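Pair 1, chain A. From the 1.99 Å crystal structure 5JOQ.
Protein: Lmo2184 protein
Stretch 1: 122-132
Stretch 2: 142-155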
# COMPACT_ATOMS: atom_id res chain seq x y z
N SER A 122 3.45 -19.41 -16.50
CA SER A 122 3.11 -20.72 -15.95
C SER A 122 4.37 -21.33 -15.35
O SER A 122 5.49 -20.89 -15.62
CB SER A 122 2.53 -21.67 -17.03
OG SER A 122 3.51 -21.94 -18.05
N ILE A 123 4.20 -22.37 -14.54
CA ILE A 123 5.40 -23.07 -14.05
C ILE A 123 6.15 -23.71 -15.21
O ILE A 123 7.38 -23.64 -15.28
CB ILE A 123 5.01 -24.12 -12.98
CG1 ILE A 123 4.40 -23.40 -11.73
CG2 ILE A 123 6.25 -24.99 -12.58
CD1 ILE A 123 3.97 -24.40 -10.62
N ALA A 124 5.43 -24.35 -16.14
CA ALA A 124 6.08 -25.01 -17.27
C ALA A 124 6.88 -24.01 -18.11
O ALA A 124 7.99 -24.32 -18.57
CB ALA A 124 5.04 -25.72 -18.14
N SER A 125 6.31 -22.82 -18.35
CA SER A 125 7.06 -21.82 -19.11
C SER A 125 8.29 -21.39 -18.34
O SER A 125 9.37 -21.25 -18.93
CB SER A 125 6.18 -20.62 -19.46
OG SER A 125 5.27 -20.98 -20.53
N MET A 126 8.16 -21.18 -17.02
CA MET A 126 9.34 -20.85 -16.21
C MET A 126 10.41 -21.94 -16.33
O MET A 126 11.61 -21.64 -16.44
CB MET A 126 8.95 -20.65 -14.73
CG MET A 126 10.15 -20.28 -13.86
SD MET A 126 9.74 -20.08 -12.10
CE MET A 126 9.29 -21.79 -11.66
N GLN A 127 10.00 -23.21 -16.28
CA GLN A 127 10.98 -24.29 -16.39
C GLN A 127 11.68 -24.30 -17.75
O GLN A 127 12.88 -24.57 -17.83
CB GLN A 127 10.31 -25.63 -16.11
CG GLN A 127 9.87 -25.76 -14.63
CD GLN A 127 9.46 -27.18 -14.34
OE1 GLN A 127 8.33 -27.58 -14.63
NE2 GLN A 127 10.39 -27.97 -13.80
N THR A 128 10.95 -24.03 -18.84
CA THR A 128 11.64 -23.91 -20.13
C THR A 128 12.65 -22.75 -20.12
O THR A 128 13.75 -22.85 -20.69
CB THR A 128 10.62 -23.72 -21.25
OG1 THR A 128 9.80 -24.90 -21.35
CG2 THR A 128 11.31 -23.44 -22.62
N GLU A 129 12.28 -21.63 -19.47
CA GLU A 129 13.21 -20.50 -19.38
C GLU A 129 14.44 -20.88 -18.57
O GLU A 129 15.57 -20.50 -18.92
CB GLU A 129 12.54 -19.27 -18.77
CG GLU A 129 11.40 -18.71 -19.62
CD GLU A 129 11.82 -18.08 -20.97
OE1 GLU A 129 13.01 -18.11 -21.35
OE2 GLU A 129 10.91 -17.56 -21.65
N ILE A 130 14.25 -21.68 -17.52
CA ILE A 130 15.39 -22.15 -16.72
C ILE A 130 16.31 -23.02 -17.58
O ILE A 130 17.54 -22.85 -17.59
CB ILE A 130 14.88 -22.91 -15.48
CG1 ILE A 130 14.31 -21.90 -14.45
CG2 ILE A 130 15.99 -23.78 -14.87
CD1 ILE A 130 13.43 -22.60 -13.30
N LYS A 131 15.73 -23.95 -18.35
CA LYS A 131 16.52 -24.74 -19.29
C LYS A 131 17.30 -23.83 -20.25
O LYS A 131 18.49 -24.06 -20.52
CB LYS A 131 15.58 -25.68 -20.06
CG LYS A 131 16.24 -26.46 -21.22
CD LYS A 131 15.20 -27.37 -21.96
CE LYS A 131 15.83 -28.21 -23.16
NZ LYS A 131 14.85 -29.25 -23.80
N ASN A 132 16.63 -22.83 -20.81
CA ASN A 132 17.28 -21.98 -21.82
C ASN A 132 18.39 -21.11 -21.21
O ASN A 132 19.42 -20.86 -21.85
CB ASN A 132 16.22 -21.14 -22.54
CG ASN A 132 15.28 -22.02 -23.43
OD1 ASN A 132 15.58 -23.17 -23.71
ND2 ASN A 132 14.16 -21.47 -23.85
N GLU A 142 23.27 -27.34 -13.77
CA GLU A 142 22.56 -26.70 -12.66
C GLU A 142 21.08 -26.49 -13.00
O GLU A 142 20.20 -26.66 -12.13
CB GLU A 142 23.22 -25.37 -12.32
CG GLU A 142 24.60 -25.49 -11.66
CD GLU A 142 25.72 -25.67 -12.67
OE1 GLU A 142 25.47 -25.79 -13.89
OE2 GLU A 142 26.87 -25.71 -12.22
N ALA A 143 20.78 -26.12 -14.25
CA ALA A 143 19.39 -25.91 -14.66
C ALA A 143 18.60 -27.21 -14.63
O ALA A 143 17.43 -27.23 -14.20
CB ALA A 143 19.32 -25.32 -16.07
N THR A 144 19.23 -28.28 -15.11
CA THR A 144 18.63 -29.61 -15.12
C THR A 144 18.29 -30.08 -13.70
O THR A 144 17.20 -30.61 -13.46
CB THR A 144 19.60 -30.58 -15.80
OG1 THR A 144 19.86 -30.12 -17.13
CG2 THR A 144 19.05 -31.99 -15.90
N LYS A 145 19.23 -29.93 -12.78
CA LYS A 145 18.98 -30.24 -11.37
C LYS A 145 17.82 -29.40 -10.81
O LYS A 145 16.94 -29.91 -10.10
CB LYS A 145 20.28 -29.98 -10.60
CG LYS A 145 20.12 -30.06 -9.08
CD LYS A 145 19.63 -31.43 -8.64
CE LYS A 145 19.77 -31.64 -7.12
NZ LYS A 145 19.24 -30.48 -6.34
N LEU A 146 17.83 -28.10 -11.07
CA LEU A 146 16.76 -27.27 -10.52
C LEU A 146 15.41 -27.70 -11.07
O LEU A 146 14.43 -27.83 -10.31
CB LEU A 146 17.02 -25.79 -10.86
CG LEU A 146 15.97 -24.74 -10.46
CD1 LEU A 146 15.72 -24.79 -8.96
CD2 LEU A 146 16.47 -23.33 -10.91
N ASN A 147 15.34 -27.96 -12.37
CA ASN A 147 14.07 -28.38 -12.97
C ASN A 147 13.63 -29.75 -12.46
O ASN A 147 12.44 -30.00 -12.30
CB ASN A 147 14.19 -28.37 -14.50
CG ASN A 147 13.79 -27.01 -15.07
OD1 ASN A 147 13.04 -26.28 -14.43
ND2 ASN A 147 14.28 -26.67 -16.27
N LYS A 148 14.59 -30.66 -12.23
CA LYS A 148 14.25 -31.96 -11.66
C LYS A 148 13.55 -31.80 -10.31
O LYS A 148 12.55 -32.47 -10.02
CB LYS A 148 15.53 -32.78 -11.47
CG LYS A 148 15.31 -34.18 -11.02
CD LYS A 148 16.65 -34.89 -10.84
CE LYS A 148 16.47 -36.25 -10.14
NZ LYS A 148 17.80 -36.88 -9.91
N ASP A 149 14.10 -30.93 -9.46
CA ASP A 149 13.53 -30.68 -8.13
C ASP A 149 12.12 -30.11 -8.24
O ASP A 149 11.21 -30.55 -7.55
CB ASP A 149 14.43 -29.73 -7.34
CG ASP A 149 15.74 -30.39 -6.89
OD1 ASP A 149 15.83 -31.64 -6.92
OD2 ASP A 149 16.67 -29.64 -6.49
N LEU A 150 11.96 -29.07 -9.06
CA LEU A 150 10.64 -28.48 -9.28
C LEU A 150 9.65 -29.52 -9.76
O LEU A 150 8.53 -29.62 -9.24
CB LEU A 150 10.74 -27.34 -10.31
CG LEU A 150 11.49 -26.08 -9.84
CD1 LEU A 150 11.75 -25.10 -11.03
CD2 LEU A 150 10.73 -25.38 -8.72
N THR A 151 10.02 -30.27 -10.80
CA THR A 151 9.10 -31.26 -11.36
C THR A 151 8.73 -32.31 -10.34
O THR A 151 7.59 -32.78 -10.32
CB THR A 151 9.75 -31.90 -12.58
OG1 THR A 151 9.81 -30.92 -13.62
CG2 THR A 151 8.97 -33.16 -13.03
N SER A 152 9.68 -32.73 -9.50
CA SER A 152 9.34 -33.68 -8.45
C SER A 152 8.27 -33.12 -7.51
O SER A 152 7.33 -33.83 -7.13
CB SER A 152 10.61 -34.08 -7.68
OG SER A 152 10.28 -34.87 -6.56
N ASP A 153 8.40 -31.86 -7.12
CA ASP A 153 7.40 -31.25 -6.25
C ASP A 153 6.03 -31.12 -6.93
O ASP A 153 5.01 -31.44 -6.35
CB ASP A 153 7.87 -29.88 -5.76
CG ASP A 153 9.04 -29.97 -4.80
OD1 ASP A 153 9.24 -31.04 -4.21
OD2 ASP A 153 9.76 -28.98 -4.65
N ILE A 154 6.02 -30.69 -8.18
CA ILE A 154 4.79 -30.54 -8.92
C ILE A 154 4.10 -31.88 -9.12
O ILE A 154 2.90 -32.01 -8.94
CB ILE A 154 5.02 -29.91 -10.32
CG1 ILE A 154 5.61 -28.50 -10.25
CG2 ILE A 154 3.76 -29.93 -11.16
CD1 ILE A 154 5.33 -27.74 -8.99
N ASP A 155 4.88 -32.89 -9.46
CA ASP A 155 4.33 -34.21 -9.69
C ASP A 155 3.67 -34.75 -8.44
O ASP A 155 2.67 -35.43 -8.51
CB ASP A 155 5.39 -35.18 -10.21
CG ASP A 155 5.68 -35.01 -11.70
OD1 ASP A 155 4.97 -34.23 -12.35
OD2 ASP A 155 6.61 -35.65 -12.20

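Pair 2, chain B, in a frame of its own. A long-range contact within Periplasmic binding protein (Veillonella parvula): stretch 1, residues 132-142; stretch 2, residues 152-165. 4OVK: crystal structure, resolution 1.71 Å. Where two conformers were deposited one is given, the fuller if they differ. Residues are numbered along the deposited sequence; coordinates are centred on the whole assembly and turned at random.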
# COMPACT_ATOMS: atom_id res chain seq x y z
N THR B 132 -9.97 0.34 -4.61
CA THR B 132 -10.59 1.04 -3.48
C THR B 132 -10.10 0.54 -2.13
O THR B 132 -9.41 -0.48 -2.03
CB THR B 132 -12.12 0.83 -3.51
OG1 THR B 132 -12.42 -0.53 -3.16
CG2 THR B 132 -12.69 1.14 -4.90
N LEU B 133 -10.48 1.27 -1.08
CA LEU B 133 -10.17 0.84 0.28
C LEU B 133 -11.16 -0.23 0.76
O LEU B 133 -10.79 -1.06 1.61
CB LEU B 133 -10.14 2.05 1.24
CG LEU B 133 -9.28 1.94 2.51
CD1 LEU B 133 -7.88 1.39 2.23
CD2 LEU B 133 -9.20 3.30 3.20
N GLU B 134 -12.39 -0.24 0.22
CA GLU B 134 -13.37 -1.29 0.58
C GLU B 134 -12.95 -2.66 0.05
O GLU B 134 -13.18 -3.68 0.71
CB GLU B 134 -14.78 -0.96 0.07
CG GLU B 134 -15.88 -1.74 0.80
CD GLU B 134 -17.25 -1.67 0.14
OE1 GLU B 134 -17.45 -0.83 -0.76
OE2 GLU B 134 -18.16 -2.46 0.53
N ASP B 135 -12.33 -2.68 -1.13
CA ASP B 135 -11.78 -3.91 -1.71
C ASP B 135 -10.73 -4.55 -0.80
O ASP B 135 -10.67 -5.78 -0.69
CB ASP B 135 -11.15 -3.64 -3.10
CG ASP B 135 -12.20 -3.35 -4.18
OD1 ASP B 135 -13.39 -3.67 -3.98
OD2 ASP B 135 -11.82 -2.82 -5.25
N ILE B 136 -9.90 -3.72 -0.17
CA ILE B 136 -8.94 -4.23 0.81
C ILE B 136 -9.68 -4.93 1.97
O ILE B 136 -9.34 -6.05 2.33
CB ILE B 136 -7.99 -3.14 1.37
CG1 ILE B 136 -7.20 -2.43 0.24
CG2 ILE B 136 -7.02 -3.76 2.37
CD1 ILE B 136 -6.13 -3.26 -0.44
N GLN B 137 -10.68 -4.27 2.55
CA GLN B 137 -11.41 -4.84 3.69
C GLN B 137 -12.15 -6.14 3.33
O GLN B 137 -12.07 -7.12 4.08
CB GLN B 137 -12.40 -3.81 4.26
CG GLN B 137 -11.73 -2.62 4.95
CD GLN B 137 -12.72 -1.51 5.26
OE1 GLN B 137 -13.89 -1.77 5.55
NE2 GLN B 137 -12.25 -0.27 5.20
N ASN B 138 -12.84 -6.16 2.20
CA ASN B 138 -13.54 -7.37 1.77
C ASN B 138 -12.58 -8.51 1.47
O ASN B 138 -12.86 -9.68 1.79
CB ASN B 138 -14.43 -7.11 0.55
CG ASN B 138 -15.56 -6.16 0.86
OD1 ASN B 138 -16.08 -6.13 1.98
ND2 ASN B 138 -15.96 -5.37 -0.13
N GLY B 139 -11.42 -8.16 0.89
CA GLY B 139 -10.37 -9.16 0.64
C GLY B 139 -9.79 -9.72 1.92
O GLY B 139 -9.53 -10.92 2.04
N ILE B 140 -9.60 -8.86 2.92
CA ILE B 140 -9.12 -9.32 4.22
C ILE B 140 -10.11 -10.31 4.86
O ILE B 140 -9.71 -11.34 5.43
CB ILE B 140 -8.84 -8.14 5.15
CG1 ILE B 140 -7.57 -7.44 4.68
CG2 ILE B 140 -8.69 -8.60 6.59
CD1 ILE B 140 -7.38 -6.05 5.25
N ARG B 141 -11.40 -10.01 4.74
CA ARG B 141 -12.43 -10.86 5.33
C ARG B 141 -12.39 -12.24 4.69
O ARG B 141 -12.44 -13.27 5.37
CB ARG B 141 -13.80 -10.20 5.20
CG ARG B 141 -14.91 -10.96 5.90
CD ARG B 141 -16.15 -10.10 6.05
NE ARG B 141 -15.99 -9.09 7.10
CZ ARG B 141 -16.48 -7.86 7.06
NH1 ARG B 141 -16.27 -7.04 8.08
NH2 ARG B 141 -17.17 -7.42 6.01
N LEU B 142 -12.28 -12.24 3.36
CA LEU B 142 -12.13 -13.47 2.59
C LEU B 142 -10.90 -14.26 3.04
O LEU B 142 -10.99 -15.48 3.27
CB LEU B 142 -12.07 -13.14 1.09
CG LEU B 142 -11.70 -14.24 0.08
CD1 LEU B 142 -12.73 -15.36 0.10
CD2 LEU B 142 -11.59 -13.68 -1.32
N GLN B 152 -8.34 -12.22 13.61
CA GLN B 152 -7.31 -11.31 13.12
C GLN B 152 -7.85 -10.50 11.94
O GLN B 152 -7.63 -9.30 11.87
CB GLN B 152 -6.00 -12.02 12.75
CG GLN B 152 -4.91 -11.06 12.26
CD GLN B 152 -3.67 -10.97 13.14
OE1 GLN B 152 -3.77 -10.96 14.37
NE2 GLN B 152 -2.51 -10.87 12.51
N ALA B 153 -8.58 -11.15 11.04
CA ALA B 153 -9.14 -10.45 9.88
C ALA B 153 -10.10 -9.36 10.34
O ALA B 153 -9.99 -8.20 9.91
CB ALA B 153 -9.83 -11.44 8.93
N GLU B 154 -11.02 -9.70 11.24
CA GLU B 154 -11.95 -8.68 11.75
C GLU B 154 -11.24 -7.60 12.56
O GLU B 154 -11.65 -6.45 12.52
CB GLU B 154 -13.11 -9.30 12.54
CG GLU B 154 -14.08 -10.14 11.70
CD GLU B 154 -14.71 -9.40 10.50
OE1 GLU B 154 -14.89 -8.16 10.55
OE2 GLU B 154 -15.04 -10.08 9.51
N ALA B 155 -10.17 -7.94 13.29
CA ALA B 155 -9.41 -6.92 14.01
C ALA B 155 -8.77 -5.92 13.04
O ALA B 155 -8.76 -4.72 13.29
CB ALA B 155 -8.37 -7.55 14.91
N LEU B 156 -8.25 -6.41 11.91
CA LEU B 156 -7.69 -5.55 10.87
C LEU B 156 -8.78 -4.68 10.23
O LEU B 156 -8.58 -3.51 10.00
CB LEU B 156 -6.99 -6.38 9.78
CG LEU B 156 -5.64 -6.97 10.17
CD1 LEU B 156 -5.21 -8.08 9.21
CD2 LEU B 156 -4.56 -5.89 10.26
N ILE B 157 -9.94 -5.27 9.96
CA ILE B 157 -11.01 -4.52 9.33
C ILE B 157 -11.53 -3.44 10.28
O ILE B 157 -11.77 -2.31 9.84
CB ILE B 157 -12.15 -5.45 8.88
CG1 ILE B 157 -11.66 -6.34 7.72
CG2 ILE B 157 -13.36 -4.64 8.42
CD1 ILE B 157 -12.49 -7.59 7.55
N SER B 158 -11.69 -3.80 11.56
CA SER B 158 -12.11 -2.83 12.59
C SER B 158 -11.12 -1.68 12.72
O SER B 158 -11.52 -0.54 12.90
CB SER B 158 -12.28 -3.51 13.94
OG SER B 158 -13.41 -4.38 13.93
N TYR B 159 -9.84 -2.00 12.64
CA TYR B 159 -8.79 -1.00 12.69
C TYR B 159 -8.96 -0.00 11.53
O TYR B 159 -8.93 1.20 11.75
CB TYR B 159 -7.41 -1.67 12.65
CG TYR B 159 -6.25 -0.74 12.92
CD1 TYR B 159 -5.83 -0.46 14.23
CD2 TYR B 159 -5.56 -0.15 11.88
CE1 TYR B 159 -4.75 0.39 14.47
CE2 TYR B 159 -4.50 0.69 12.10
CZ TYR B 159 -4.10 0.98 13.39
OH TYR B 159 -3.03 1.81 13.57
N HIS B 160 -9.18 -0.52 10.32
CA HIS B 160 -9.44 0.34 9.16
C HIS B 160 -10.73 1.14 9.30
O HIS B 160 -10.75 2.35 9.03
CB HIS B 160 -9.49 -0.49 7.87
CG HIS B 160 -8.14 -0.85 7.34
ND1 HIS B 160 -7.75 -0.59 6.04
CD2 HIS B 160 -7.06 -1.41 7.94
CE1 HIS B 160 -6.51 -1.00 5.86
NE2 HIS B 160 -6.07 -1.49 7.01
N LYS B 161 -11.80 0.49 9.74
CA LYS B 161 -13.09 1.19 9.92
C LYS B 161 -13.01 2.29 10.99
O LYS B 161 -13.55 3.39 10.79
CB LYS B 161 -14.22 0.20 10.23
CG LYS B 161 -14.66 -0.61 9.01
CD LYS B 161 -15.93 -1.41 9.24
CE LYS B 161 -16.17 -2.42 8.12
NZ LYS B 161 -17.00 -3.61 8.52
N ASP B 162 -12.32 2.00 12.10
CA ASP B 162 -12.16 2.99 13.17
C ASP B 162 -11.35 4.20 12.66
O ASP B 162 -11.66 5.35 12.98
CB ASP B 162 -11.48 2.38 14.40
CG ASP B 162 -12.37 1.37 15.14
OD1 ASP B 162 -13.58 1.30 14.89
OD2 ASP B 162 -11.84 0.63 16.01
N SER B 163 -10.31 3.92 11.87
CA SER B 163 -9.50 4.98 11.25
C SER B 163 -10.35 5.83 10.28
O SER B 163 -10.32 7.06 10.32
CB SER B 163 -8.30 4.40 10.50
OG SER B 163 -7.60 5.41 9.81
N GLU B 164 -11.13 5.17 9.43
CA GLU B 164 -12.03 5.88 8.51
C GLU B 164 -12.99 6.79 9.28
O GLU B 164 -13.16 7.96 8.93
CB GLU B 164 -12.80 4.89 7.63
CG GLU B 164 -11.96 4.34 6.50
CD GLU B 164 -12.60 3.16 5.79
OE1 GLU B 164 -13.82 2.93 5.97
OE2 GLU B 164 -11.87 2.46 5.04
N ALA B 165 -13.61 6.26 10.34
CA ALA B 165 -14.54 7.04 11.15
C ALA B 165 -13.84 8.23 11.80
O ALA B 165 -14.41 9.31 11.86
CB ALA B 165 -15.20 6.18 12.21

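Both pairs consist of two antiparallel helices, and the backbones superpose with an RMSD of 0.4 Å over 14 central residues. The axes approach to 8.8 Å in pair 1 and 8.7 Å in pair 2, with angles of 161° and 166° between their N-to-C directions. The register is the same: Gln A127 lies across from Asn A147 as Gln B137 does from Ile B157, and Lys A131 lies across from Ala A143 as Arg B141 does from Ala B153. In each pair a hydroxyl residue caps the first helix: Ser A122 OG accepts from Ser A125 N (3.0 Å), and Thr B132 OG1 from Asp B135 N (3.0 Å).

An isoleucine packs against an alanine in both pairs. Ile A130 CG2 lies 3.9 Å from Ala A143 CB, and Ile B140 CG2 lies 3.9 Å from Ala B153 CB; the backbones are close here, with CA atoms 5.6 Å apart between Lys A131 and Ala A143 and between Arg B141 and Ala B153. In pair 1 Ile A130 is a knob among Ala A143, Leu A146, Asn A147 and Leu A150, its CD1 3.8 Å from Leu A150 CD1.

The matched glutamines share chi1 and chi2 wells (m, t) but meet different partners. Around Gln A127 the contact is a polar network: Asn A147 ND2 donates to the backbone Gln A127 O (3.0 Å), while Gln A127 NE2 donates to Thr A151 OG1 (3.0 Å) and Asn A147 OD1 (3.2 Å). Asn A147 thus both gives and receives. Ile B157 matches it in pair 2, and its side chain can do neither; its CD1 packs 3.5 Å from Gln B137 O, and its CG1 lies 3.9 Å from Ile B140 CG2. Gln B137 is instead a knob among Ile B157, His B160, Lys B161 and Glu B164, its NE2 2.8 Å from Glu B164 OE2.

At the start of the first helix, Ile A123 CD1 meets Ile A154 CD1 at 4.0 Å, a purely apolar contact. The matching Leu B133 puts CD2 3.3 Å from the carboxylate oxygen Glu B164 OE2.

At the other end the basic residues behave differently. Lys A131 is extended and its end leads away, whereas the end of Arg B141 comes nearer the second helix and forms a two-pronged salt bridge, NE to Glu B154 OE2 (2.8 Å) and NH1 to Glu B154 OE1 (3.0 Å). Thr A144, matching Glu B154, makes no contact across the pair. Arg B141 has 86 Å² covered against 20 Å² for Lys A131, and Glu B154 32 Å² against none for Thr A144; in total pair 2 buries 606 Å² against 459 Å².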